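Local coordinates for histone fold protein (Methanopyrus kandleri, PDB 1F1E) that is an archaeal histone carrying two histone folds in one chain, and probably binds and compacts DNA, at residues A9-F14 with D26-I31. Numbering follows the deposited sequence.
Sequences AIERIF and DAKDTI
Ile31 reaches from helix 25-51 to helix 7-15 and meets the Phe14 ring with both of its branches. Its CG2 methyl lies over one face, displaced toward the CD2-CE2 side, in a CH-pi contact 3.7 Å from the ring centroid and 17° off the normal. Its CD1 sits 3.8 Å from Phe14 CB, at the root of the same ring. With chi1 at 64°, Ile31 CG1 lies between the backbone N and the carbonyl carbon, and the chain runs on extended to CD1. A branched isoleucine suits the place because two separate methyls cover ring and stem together, while phenylalanine offers a flat face to a methyl. Ile10 also touches Ile31, sliding past it in the opposite direction, with its CG2 4.0 Å from Ile31 CD1. An alanine in place of Phe14 would probably leave Ile31 CG2 without its aromatic partner and open a gap between the helices.

Glu11 and Lys28, long chains suited to a partly exposed edge, cross obliquely, and their charged ends meet among waters. Two waters donate to the carboxylate, one to each oxygen, and accept weakly from the ammonium. The stronger partner of Glu11 OE2 is Arg15, one turn on in helix 7-15; Lys28 NZ, 3.5 Å from OE2, is a second, looser cation.

The short helical segments cross at 109°, their axes 10.2 Å apart, as the first helix of a histone fold packs across the long central one. Leu119 and Ala123 of helix 102-129 meet Phe14, and Val140 of helix 137-147 touches Ile31, so the contact lies where the two histone folds pack together.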
loop_
_atom_site.group_PDB
_atom_site.type_symbol
_atom_site.label_atom_id
_atom_site.label_comp_id
_atom_site.label_asym_id
_atom_site.label_seq_id
_atom_site.Cartn_x
_atom_site.Cartn_y
_atom_site.Cartn_z
ATOM N N ALA A 9 -14.332 13.252 15.733
ATOM C CA ALA A 9 -13.446 12.115 16.106
ATOM C C ALA A 9 -12.280 12.001 15.122
ATOM O O ALA A 9 -11.141 11.848 15.591
ATOM C CB ALA A 9 -14.185 10.799 16.230
ATOM N N ILE A 10 -12.533 12.111 13.816
ATOM C CA ILE A 10 -11.451 12.181 12.821
ATOM C C ILE A 10 -10.426 13.238 13.191
ATOM O O ILE A 10 -9.222 12.982 13.219
ATOM C CB ILE A 10 -11.986 12.410 11.418
ATOM C CG1 ILE A 10 -12.887 11.226 10.960
ATOM C CG2 ILE A 10 -10.869 12.675 10.438
ATOM C CD1 ILE A 10 -13.583 11.563 9.654
ATOM N N GLU A 11 -10.926 14.442 13.496
ATOM C CA GLU A 11 -10.002 15.468 13.892
ATOM C C GLU A 11 -9.214 15.176 15.154
ATOM O O GLU A 11 -8.047 15.433 15.089
ATOM C CB GLU A 11 -10.820 16.769 14.139
ATOM C CG GLU A 11 -9.869 17.919 14.382
ATOM C CD GLU A 11 -10.541 19.229 14.653
ATOM O OE1 GLU A 11 -11.787 19.323 14.475
ATOM O OE2 GLU A 11 -9.797 20.141 15.065
ATOM N N ARG A 12 -9.890 14.690 16.219
ATOM C CA ARG A 12 -9.112 14.440 17.437
ATOM C C ARG A 12 -7.996 13.407 17.189
ATOM O O ARG A 12 -6.893 13.510 17.698
ATOM C CB ARG A 12 -9.967 14.014 18.632
ATOM C CG ARG A 12 -10.880 15.143 19.153
ATOM C CD ARG A 12 -11.562 14.644 20.436
ATOM N NE ARG A 12 -12.527 13.595 20.080
ATOM C CZ ARG A 12 -13.788 13.780 19.733
ATOM N NH1 ARG A 12 -14.355 14.984 19.670
ATOM N NH2 ARG A 12 -14.542 12.752 19.444
ATOM N N ILE A 13 -8.375 12.388 16.392
ATOM C CA ILE A 13 -7.462 11.280 16.203
ATOM C C ILE A 13 -6.282 11.791 15.393
ATOM O O ILE A 13 -5.132 11.526 15.685
ATOM C CB ILE A 13 -8.165 10.087 15.616
ATOM C CG1 ILE A 13 -9.174 9.487 16.599
ATOM C CG2 ILE A 13 -7.206 9.027 15.147
ATOM C CD1 ILE A 13 -10.228 8.616 15.909
ATOM N N PHE A 14 -6.569 12.492 14.301
ATOM C CA PHE A 14 -5.460 13.049 13.501
ATOM C C PHE A 14 -4.582 13.947 14.352
ATOM O O PHE A 14 -3.352 13.917 14.285
ATOM C CB PHE A 14 -6.073 13.830 12.355
ATOM C CG PHE A 14 -5.079 14.388 11.386
ATOM C CD1 PHE A 14 -4.631 15.671 11.481
ATOM C CD2 PHE A 14 -4.574 13.583 10.365
ATOM C CE1 PHE A 14 -3.716 16.210 10.588
ATOM C CE2 PHE A 14 -3.652 14.094 9.506
ATOM C CZ PHE A 14 -3.223 15.398 9.607
ATOM N N ASP A 26 -8.213 23.942 5.973
ATOM C CA ASP A 26 -8.038 23.165 4.723
ATOM C C ASP A 26 -7.459 21.781 5.011
ATOM O O ASP A 26 -7.684 20.804 4.299
ATOM C CB ASP A 26 -7.230 23.887 3.677
ATOM C CG ASP A 26 -5.863 24.403 3.933
ATOM O OD1 ASP A 26 -5.285 24.247 5.034
ATOM O OD2 ASP A 26 -5.386 25.030 2.962
ATOM N N ALA A 27 -6.755 21.609 6.094
ATOM C CA ALA A 27 -6.226 20.387 6.628
ATOM C C ALA A 27 -7.395 19.577 7.149
ATOM O O ALA A 27 -7.431 18.380 6.847
ATOM C CB ALA A 27 -5.218 20.633 7.717
ATOM N N LYS A 28 -8.290 20.209 7.885
ATOM C CA LYS A 28 -9.442 19.434 8.333
ATOM C C LYS A 28 -10.224 18.993 7.112
ATOM O O LYS A 28 -10.724 17.868 7.037
ATOM C CB LYS A 28 -10.288 20.276 9.301
ATOM C CG LYS A 28 -9.560 20.697 10.543
ATOM C CD LYS A 28 -10.339 21.668 11.426
ATOM C CE LYS A 28 -9.455 22.315 12.452
ATOM N NZ LYS A 28 -10.178 23.175 13.426
ATOM N N ASP A 29 -10.413 19.855 6.110
ATOM C CA ASP A 29 -11.168 19.504 4.932
ATOM C C ASP A 29 -10.570 18.253 4.274
ATOM O O ASP A 29 -11.266 17.312 3.850
ATOM C CB ASP A 29 -11.123 20.587 3.895
ATOM C CG ASP A 29 -11.915 21.849 3.954
ATOM O OD1 ASP A 29 -12.902 21.849 4.688
ATOM O OD2 ASP A 29 -11.513 22.806 3.270
ATOM N N THR A 30 -9.238 18.312 4.240
ATOM C CA THR A 30 -8.572 17.152 3.587
ATOM C C THR A 30 -8.794 15.822 4.271
ATOM O O THR A 30 -9.097 14.789 3.666
ATOM C CB THR A 30 -7.084 17.438 3.462
ATOM O OG1 THR A 30 -6.933 18.647 2.673
ATOM C CG2 THR A 30 -6.375 16.351 2.695
ATOM N N ILE A 31 -8.631 15.853 5.588
ATOM C CA ILE A 31 -8.791 14.638 6.407
ATOM C C ILE A 31 -10.243 14.207 6.453
ATOM O O ILE A 31 -10.503 13.015 6.539
ATOM C CB ILE A 31 -8.200 14.751 7.818
ATOM C CG1 ILE A 31 -8.858 15.776 8.709
ATOM C CG2 ILE A 31 -6.686 15.028 7.812
ATOM C CD1 ILE A 31 -8.408 15.791 10.169
HETATM O O HOH W 1 -13.207 21.643 13.614
HETATM O O HOH W 2 -11.013 22.140 16.495
#